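Local coordinates for protein transferrin (Manduca sexta, PDB 6WB6) that binds a single ferric ion together with a carbonate anion and transports iron in this insect, at residues 100-105 with 256-261; 165-170 with 194-199. One frame throughout, in Å; residues are numbered along the deposited sequence.

How the contacts relate
Both contacts belong to the iron-binding half of the chain, their centres about 30 Å apart and their nearest atoms about 20 Å. In sequence, contact 2 falls entirely within the long excursion between the two segments of contact 1. Contact 2 is the one near the metal site. The side chain of Tyr197 comes to about 8 Å from the ferric ion and about 3 Å from that of Arg120, which lines the carbonate pocket. Contact 1 sits at the periphery, its centre about 39 Å from that of the chain, against about 16 Å for contact 2, with the side chain of Leu105 about 8 Å from an N-acetylglucosamine of the glycan.

Contact 1 of 2, residues 100-105 with 256-261; sequences LPINNL and GSKAPI
Lys258 reaches across to the 100-105 loop with its chain fully extended beyond CG, and its ammonium ends on the backbone oxygen of Leu100, Lys258 NZ to Leu100 O being 2.9 Å. The donor lies 32° out of the carbonyl plane. A second carbonyl, that of Lys98, takes another hydrogen bond from the same nitrogen, and a water weakly bridges it to the carbonyl oxygen of Ile102, so the charge is held by backbone oxygens and solvent. On the way the aliphatic part of the lysine crosses Ile102 at a slant, and Ile102 CG2 meets Lys258 CE at 3.8 Å. With CG1 anti to the backbone N (chi1 -172°), the CG2 methyl is the branch left facing the lysine.

Farther along, backbone replaces side chain. Gly256 lies against Asn103 and Asn104, and two CA-H...O contacts run in opposite senses: Asn103 CA to Gly256 O at 3.3 Å, and Gly256 CA to Asn103 O at 3.4 Å. A CB on Gly256 would point into this interface and collide with Asn103 O, so the close approach depends on the missing side chain.

The contact fastens the loop between strands 90-97 and 112-114 to the turn before strand 258-260 and to Lys258 on the strand itself. That strand pairs antiparallel with 249-252, whose Leu252 packs against both Ile102 and Leu105.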
ATOM      1  N   LEU A 100      -9.876 -37.337  13.745  1.00 25.40           N
ATOM      2  CA  LEU A 100      -8.741 -37.214  12.843  1.00 25.38           C
ATOM      3  C   LEU A 100      -7.550 -37.994  13.394  1.00 30.52           C
ATOM      4  O   LEU A 100      -7.060 -37.672  14.491  1.00 28.81           O
ATOM      5  CB  LEU A 100      -8.341 -35.763  12.636  1.00 25.73           C
ATOM      6  CG  LEU A 100      -7.073 -35.495  11.796  1.00 27.57           C
ATOM      7  CD1 LEU A 100      -7.309 -35.646  10.304  1.00 24.98           C
ATOM      8  CD2 LEU A 100      -6.548 -34.078  12.083  1.00 25.78           C
ATOM      9  N   PRO A 101      -7.028 -38.983  12.666  1.00 28.13           N
ATOM     10  CA  PRO A 101      -5.835 -39.683  13.137  1.00 27.55           C
ATOM     11  C   PRO A 101      -4.633 -38.763  13.065  1.00 31.88           C
ATOM     12  O   PRO A 101      -4.105 -38.491  11.981  1.00 30.92           O
ATOM     13  CB  PRO A 101      -5.724 -40.868  12.177  1.00 35.13           C
ATOM     14  CG  PRO A 101      -6.317 -40.379  10.935  1.00 42.50           C
ATOM     15  CD  PRO A 101      -7.366 -39.370  11.289  1.00 29.33           C
ATOM     16  N   ILE A 102      -4.216 -38.248  14.216  1.00 27.85           N
ATOM     17  CA  ILE A 102      -3.110 -37.305  14.258  1.00 33.92           C
ATOM     18  C   ILE A 102      -2.539 -37.312  15.660  1.00 27.68           C
ATOM     19  O   ILE A 102      -3.277 -37.349  16.646  1.00 32.40           O
ATOM     20  CB  ILE A 102      -3.564 -35.891  13.827  1.00 34.21           C
ATOM     21  CG1 ILE A 102      -2.355 -34.981  13.682  1.00 33.57           C
ATOM     22  CG2 ILE A 102      -4.544 -35.278  14.829  1.00 31.75           C
ATOM     23  CD1 ILE A 102      -2.667 -33.700  12.925  1.00 28.64           C
ATOM     24  N   ASN A 103      -1.213 -37.300  15.742  1.00 31.32           N
ATOM     25  CA  ASN A 103      -0.544 -37.239  17.033  1.00 31.34           C
ATOM     26  C   ASN A 103       0.711 -36.372  16.968  1.00 30.53           C
ATOM     27  O   ASN A 103       1.514 -36.399  17.905  1.00 36.89           O
ATOM     28  CB  ASN A 103      -0.202 -38.656  17.532  1.00 38.84           C
ATOM     29  CG  ASN A 103      -1.424 -39.576  17.584  1.00 51.37           C
ATOM     30  OD1 ASN A 103      -1.652 -40.381  16.674  1.00 52.87           O
ATOM     31  ND2 ASN A 103      -2.219 -39.454  18.650  1.00 50.14           N
ATOM     32  N   ASN A 104       0.870 -35.569  15.915  1.00 35.52           N
ATOM     33  CA  ASN A 104       2.053 -34.747  15.691  1.00 26.11           C
ATOM     34  C   ASN A 104       1.713 -33.706  14.629  1.00 24.54           C
ATOM     35  O   ASN A 104       1.006 -34.015  13.671  1.00 24.32           O
ATOM     36  CB  ASN A 104       3.238 -35.619  15.238  1.00 28.99           C
ATOM     37  CG  ASN A 104       4.569 -34.856  15.216  1.00 31.01           C
ATOM     38  OD1 ASN A 104       4.766 -33.933  14.418  1.00 24.56           O
ATOM     39  ND2 ASN A 104       5.499 -35.272  16.078  1.00 32.80           N
ATOM     40  N   LEU A 105       2.226 -32.477  14.781  1.00 25.38           N
ATOM     41  CA  LEU A 105       1.856 -31.460  13.795  1.00 24.42           C
ATOM     42  C   LEU A 105       2.467 -31.720  12.428  1.00 25.31           C
ATOM     43  O   LEU A 105       2.022 -31.113  11.451  1.00 21.85           O
ATOM     44  CB  LEU A 105       2.240 -30.047  14.248  1.00 26.84           C
ATOM     45  CG  LEU A 105       1.706 -29.562  15.593  1.00 29.65           C
ATOM     46  CD1 LEU A 105       2.141 -28.127  15.762  1.00 35.07           C
ATOM     47  CD2 LEU A 105       0.210 -29.681  15.681  1.00 24.37           C
ATOM     48  N   GLY A 256       1.106 -32.216  19.641  1.00 27.77           N
ATOM     49  CA  GLY A 256       0.507 -33.248  18.847  1.00 28.50           C
ATOM     50  C   GLY A 256      -0.719 -33.855  19.484  1.00 24.07           C
ATOM     51  O   GLY A 256      -1.383 -34.674  18.844  1.00 34.88           O
ATOM     52  N   SER A 257      -1.027 -33.488  20.728  1.00 27.09           N
ATOM     53  CA  SER A 257      -2.180 -33.997  21.449  1.00 29.21           C
ATOM     54  C   SER A 257      -3.432 -33.223  21.057  1.00 27.48           C
ATOM     55  O   SER A 257      -3.375 -32.190  20.397  1.00 18.97           O
ATOM     56  CB  SER A 257      -1.962 -33.907  22.962  1.00 35.00           C
ATOM     57  OG  SER A 257      -1.791 -32.569  23.406  1.00 33.06           O
ATOM     58  N   LYS A 258      -4.575 -33.758  21.447  1.00 19.96           N
ATOM     59  CA  LYS A 258      -5.853 -33.085  21.303  1.00 24.90           C
ATOM     60  C   LYS A 258      -6.307 -32.611  22.674  1.00 25.16           C
ATOM     61  O   LYS A 258      -5.945 -33.190  23.701  1.00 38.84           O
ATOM     62  CB  LYS A 258      -6.895 -34.012  20.673  1.00 28.40           C
ATOM     63  CG  LYS A 258      -6.501 -34.442  19.270  1.00 29.99           C
ATOM     64  CD  LYS A 258      -7.532 -35.338  18.664  1.00 29.98           C
ATOM     65  CE  LYS A 258      -6.929 -36.189  17.619  1.00 26.62           C
ATOM     66  NZ  LYS A 258      -7.839 -37.314  17.211  1.00 31.82           N
ATOM     67  N   ALA A 259      -7.045 -31.510  22.684  1.00 28.68           N
ATOM     68  CA  ALA A 259      -7.645 -30.953  23.884  1.00 34.85           C
ATOM     69  C   ALA A 259      -9.092 -30.599  23.577  1.00 31.25           C
ATOM     70  O   ALA A 259      -9.393 -30.169  22.457  1.00 28.66           O
ATOM     71  CB  ALA A 259      -6.901 -29.696  24.350  1.00 35.31           C
ATOM     72  N   PRO A 260     -10.005 -30.758  24.523  1.00 28.89           N
ATOM     73  CA  PRO A 260     -11.395 -30.405  24.236  1.00 26.02           C
ATOM     74  C   PRO A 260     -11.563 -28.915  24.002  1.00 25.79           C
ATOM     75  O   PRO A 260     -10.881 -28.081  24.603  1.00 26.18           O
ATOM     76  CB  PRO A 260     -12.148 -30.864  25.487  1.00 28.55           C
ATOM     77  CG  PRO A 260     -11.097 -30.988  26.544  1.00 28.13           C
ATOM     78  CD  PRO A 260      -9.865 -31.413  25.833  1.00 29.28           C
ATOM     79  N   ILE A 261     -12.489 -28.602  23.101  1.00 19.64           N
ATOM     80  CA  ILE A 261     -12.956 -27.237  22.917  1.00 26.87           C
ATOM     81  C   ILE A 261     -13.548 -26.692  24.212  1.00 29.68           C
ATOM     82  O   ILE A 261     -13.422 -25.497  24.510  1.00 25.83           O
ATOM     83  CB  ILE A 261     -13.983 -27.200  21.766  1.00 26.23           C
ATOM     84  CG1 ILE A 261     -13.392 -27.790  20.479  1.00 28.23           C
ATOM     85  CG2 ILE A 261     -14.424 -25.815  21.503  1.00 21.50           C
ATOM     86  CD1 ILE A 261     -12.100 -27.154  20.020  1.00 25.76           C
TER
HETATM   87  O   HOH W   1      -5.512 -38.954  18.534  1.00 39.18           O

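Contact 2 of 2, residues 165-170 with 194-199; sequences VGKWSP and RCDYPD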
ATOM      1  N   VAL A 165      -8.650 -17.209   0.954  1.00 16.48           N
ATOM      2  CA  VAL A 165      -9.190 -16.160   0.096  1.00 21.39           C
ATOM      3  C   VAL A 165      -8.454 -14.848   0.309  1.00 19.51           C
ATOM      4  O   VAL A 165      -7.685 -14.683   1.265  1.00 20.97           O
ATOM      5  CB  VAL A 165     -10.703 -15.950   0.318  1.00 16.31           C
ATOM      6  CG1 VAL A 165     -11.424 -17.240   0.311  1.00 19.08           C
ATOM      7  CG2 VAL A 165     -10.989 -15.243   1.619  1.00 19.52           C
ATOM      8  N   GLY A 166      -8.711 -13.903  -0.566  1.00 19.16           N
ATOM      9  CA  GLY A 166      -8.238 -12.545  -0.378  1.00 27.89           C
ATOM     10  C   GLY A 166      -7.241 -12.154  -1.448  1.00 26.13           C
ATOM     11  O   GLY A 166      -7.028 -12.864  -2.435  1.00 23.61           O
ATOM     12  N   LYS A 167      -6.611 -11.006  -1.229  1.00 26.27           N
ATOM     13  CA  LYS A 167      -5.663 -10.445  -2.189  1.00 26.40           C
ATOM     14  C   LYS A 167      -4.278 -11.004  -1.879  1.00 19.48           C
ATOM     15  O   LYS A 167      -3.581 -10.521  -0.987  1.00 23.78           O
ATOM     16  CB  LYS A 167      -5.694  -8.922  -2.130  1.00 28.09           C
ATOM     17  CG  LYS A 167      -7.038  -8.292  -2.464  1.00 25.74           C
ATOM     18  CD  LYS A 167      -7.800  -9.041  -3.543  1.00 42.01           C
ATOM     19  CE  LYS A 167      -8.723  -8.136  -4.363  1.00 45.31           C
ATOM     20  NZ  LYS A 167     -10.012  -7.843  -3.682  1.00 34.91           N
ATOM     21  N   TRP A 168      -3.899 -12.050  -2.601  1.00 17.47           N
ATOM     22  CA  TRP A 168      -2.582 -12.660  -2.434  1.00 28.29           C
ATOM     23  C   TRP A 168      -1.469 -11.739  -2.930  1.00 17.23           C
ATOM     24  O   TRP A 168      -0.359 -11.732  -2.380  1.00 16.90           O
ATOM     25  CB  TRP A 168      -2.523 -13.965  -3.211  1.00 20.80           C
ATOM     26  CG  TRP A 168      -3.484 -15.001  -2.833  1.00 21.16           C
ATOM     27  CD1 TRP A 168      -4.476 -14.930  -1.889  1.00 26.58           C
ATOM     28  CD2 TRP A 168      -3.570 -16.298  -3.418  1.00 21.67           C
ATOM     29  NE1 TRP A 168      -5.159 -16.116  -1.847  1.00 18.55           N
ATOM     30  CE2 TRP A 168      -4.626 -16.976  -2.777  1.00 20.09           C
ATOM     31  CE3 TRP A 168      -2.838 -16.963  -4.418  1.00 14.63           C
ATOM     32  CZ2 TRP A 168      -4.980 -18.285  -3.116  1.00 21.11           C
ATOM     33  CZ3 TRP A 168      -3.181 -18.228  -4.757  1.00 15.32           C
ATOM     34  CH2 TRP A 168      -4.239 -18.901  -4.101  1.00 24.94           C
ATOM     35  N   SER A 169      -1.737 -11.005  -4.001  1.00 22.11           N
ATOM     36  CA  SER A 169      -0.868  -9.955  -4.479  1.00 23.03           C
ATOM     37  C   SER A 169      -1.627  -8.644  -4.552  1.00 19.72           C
ATOM     38  O   SER A 169      -2.781  -8.632  -4.984  1.00 19.92           O
ATOM     39  CB  SER A 169      -0.302 -10.269  -5.877  1.00 21.38           C
ATOM     40  OG  SER A 169       0.232  -9.089  -6.445  1.00 27.21           O
ATOM     41  N   PRO A 170      -0.990  -7.520  -4.204  1.00 21.76           N
ATOM     42  CA  PRO A 170      -1.598  -6.219  -4.492  1.00 21.70           C
ATOM     43  C   PRO A 170      -1.704  -5.922  -5.967  1.00 19.82           C
ATOM     44  O   PRO A 170      -2.400  -4.968  -6.333  1.00 23.23           O
ATOM     45  CB  PRO A 170      -0.654  -5.229  -3.801  1.00 27.95           C
ATOM     46  CG  PRO A 170       0.688  -5.894  -3.887  1.00 18.21           C
ATOM     47  CD  PRO A 170       0.410  -7.388  -3.749  1.00 27.94           C
ATOM     48  N   ARG A 194     -13.479 -17.557  -7.409  1.00 22.10           N
ATOM     49  CA  ARG A 194     -13.342 -16.179  -6.935  1.00 22.20           C
ATOM     50  C   ARG A 194     -12.337 -16.046  -5.802  1.00 24.00           C
ATOM     51  O   ARG A 194     -11.555 -15.087  -5.779  1.00 24.36           O
ATOM     52  CB  ARG A 194     -14.706 -15.662  -6.468  1.00 28.30           C
ATOM     53  CG  ARG A 194     -14.699 -14.235  -6.000  1.00 36.98           C
ATOM     54  CD  ARG A 194     -15.994 -13.552  -6.387  1.00 35.85           C
ATOM     55  NE  ARG A 194     -15.891 -12.104  -6.232  1.00 39.27           N
ATOM     56  CZ  ARG A 194     -16.032 -11.471  -5.074  1.00 38.81           C
ATOM     57  NH1 ARG A 194     -16.284 -12.153  -3.967  1.00 39.56           N
ATOM     58  NH2 ARG A 194     -15.911 -10.156  -5.017  1.00 46.44           N
ATOM     59  N   CYS A 195     -12.363 -16.980  -4.845  1.00 24.23           N
ATOM     60  CA  CYS A 195     -11.349 -17.047  -3.795  1.00 25.66           C
ATOM     61  C   CYS A 195     -11.174 -15.693  -3.128  1.00 23.10           C
ATOM     62  O   CYS A 195     -10.061 -15.291  -2.800  1.00 25.85           O
ATOM     63  CB  CYS A 195     -10.004 -17.517  -4.351  1.00 26.85           C
ATOM     64  SG  CYS A 195      -8.851 -18.316  -3.162  1.00 25.74           S
ATOM     65  N   ASP A 196     -12.274 -14.963  -2.966  1.00 26.85           N
ATOM     66  CA  ASP A 196     -12.232 -13.663  -2.313  1.00 22.71           C
ATOM     67  C   ASP A 196     -13.357 -13.565  -1.296  1.00 22.59           C
ATOM     68  O   ASP A 196     -14.275 -14.376  -1.287  1.00 19.87           O
ATOM     69  CB  ASP A 196     -12.341 -12.522  -3.321  1.00 24.73           C
ATOM     70  CG  ASP A 196     -11.518 -11.285  -2.898  1.00 30.74           C
ATOM     71  OD1 ASP A 196     -11.062 -11.223  -1.742  1.00 21.41           O
ATOM     72  OD2 ASP A 196     -11.327 -10.377  -3.729  1.00 44.03           O
ATOM     73  N   TYR A 197     -13.258 -12.570  -0.418  1.00 19.37           N
ATOM     74  CA  TYR A 197     -14.384 -12.210   0.414  1.00 30.03           C
ATOM     75  C   TYR A 197     -15.497 -11.638  -0.463  1.00 31.94           C
ATOM     76  O   TYR A 197     -15.230 -11.116  -1.552  1.00 27.82           O
ATOM     77  CB  TYR A 197     -13.976 -11.172   1.464  1.00 25.38           C
ATOM     78  CG  TYR A 197     -12.804 -11.597   2.297  1.00 21.15           C
ATOM     79  CD1 TYR A 197     -12.957 -12.518   3.293  1.00 19.78           C
ATOM     80  CD2 TYR A 197     -11.546 -11.072   2.075  1.00 15.88           C
ATOM     81  CE1 TYR A 197     -11.911 -12.910   4.054  1.00 22.44           C
ATOM     82  CE2 TYR A 197     -10.490 -11.447   2.839  1.00 23.13           C
ATOM     83  CZ  TYR A 197     -10.679 -12.376   3.829  1.00 22.44           C
ATOM     84  OH  TYR A 197      -9.659 -12.788   4.624  1.00 21.01           O
ATOM     85  N   PRO A 198     -16.764 -11.785  -0.052  1.00 28.13           N
ATOM     86  CA  PRO A 198     -17.299 -12.660   1.006  1.00 26.96           C
ATOM     87  C   PRO A 198     -17.274 -14.110   0.567  1.00 27.19           C
ATOM     88  O   PRO A 198     -17.522 -14.398  -0.592  1.00 20.54           O
ATOM     89  CB  PRO A 198     -18.757 -12.191   1.181  1.00 24.53           C
ATOM     90  CG  PRO A 198     -18.892 -10.941   0.351  1.00 38.74           C
ATOM     91  CD  PRO A 198     -17.831 -11.021  -0.715  1.00 27.71           C
ATOM     92  N   ASP A 199     -16.994 -15.012   1.496  1.00 25.57           N
ATOM     93  CA  ASP A 199     -16.985 -16.435   1.196  1.00 17.98           C
ATOM     94  C   ASP A 199     -17.377 -17.151   2.473  1.00 23.15           C
ATOM     95  O   ASP A 199     -16.672 -17.062   3.481  1.00 17.35           O
ATOM     96  CB  ASP A 199     -15.622 -16.916   0.710  1.00 20.89           C
ATOM     97  CG  ASP A 199     -15.643 -18.369   0.272  1.00 23.95           C
ATOM     98  OD1 ASP A 199     -15.715 -19.260   1.154  1.00 19.59           O
ATOM     99  OD2 ASP A 199     -15.583 -18.610  -0.958  1.00 20.99           O
TER
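Val165 packs its CG2 methyl over one face of the Tyr197 ring, 3.6 Å from the centroid and 17° off the ring normal, a CH-pi contact in which Val165 CG2 comes to 3.5 Å from Tyr197 CE1. Directly beside it the backbones meet: Gly166 N donates to Cys195 O at 3.0 Å, and Val165 CA makes a CA-H...O contact with the same oxygen, Cys195 O, at 3.1 Å. Lys179 NZ adds a further hydrogen bond, so this buried carbonyl is well satisfied. Cys195 SG, disulfide-bonded to Cys186, makes an oblique sulfur-aromatic contact with the indole of Trp168, 3.9 Å from Trp168 CZ2.

The outer side is looser and charged. The chain of exposed Lys167 bends twice, at CD (chi2 -36°) and again at NZ (chi4 -80°), which turns the ammonium toward the carboxylate; Lys167 NZ forms a salt bridge to the syn lone pair of Asp196 OD2 at 2.9 Å. The other oxygen, OD1, accepts the backbone N-H of Tyr197 on its anti side, well out of the carboxylate plane. An alanine in place of Asp196 would probably leave the Lys167 ammonium without its mate here and the Tyr197 N-H without this acceptor.

Tyr197 OH hydrogen-bonds to Arg120 NH1, linking the contact to the carbonate pocket. The 194-199 loop runs on toward helix 203-213. The 165-170 loop follows strand 161-163 and leads into helix 172-181, against whose Trp178 Trp168 packs, while its Pro170 touches helix 597-611 of the second transferrin-like half.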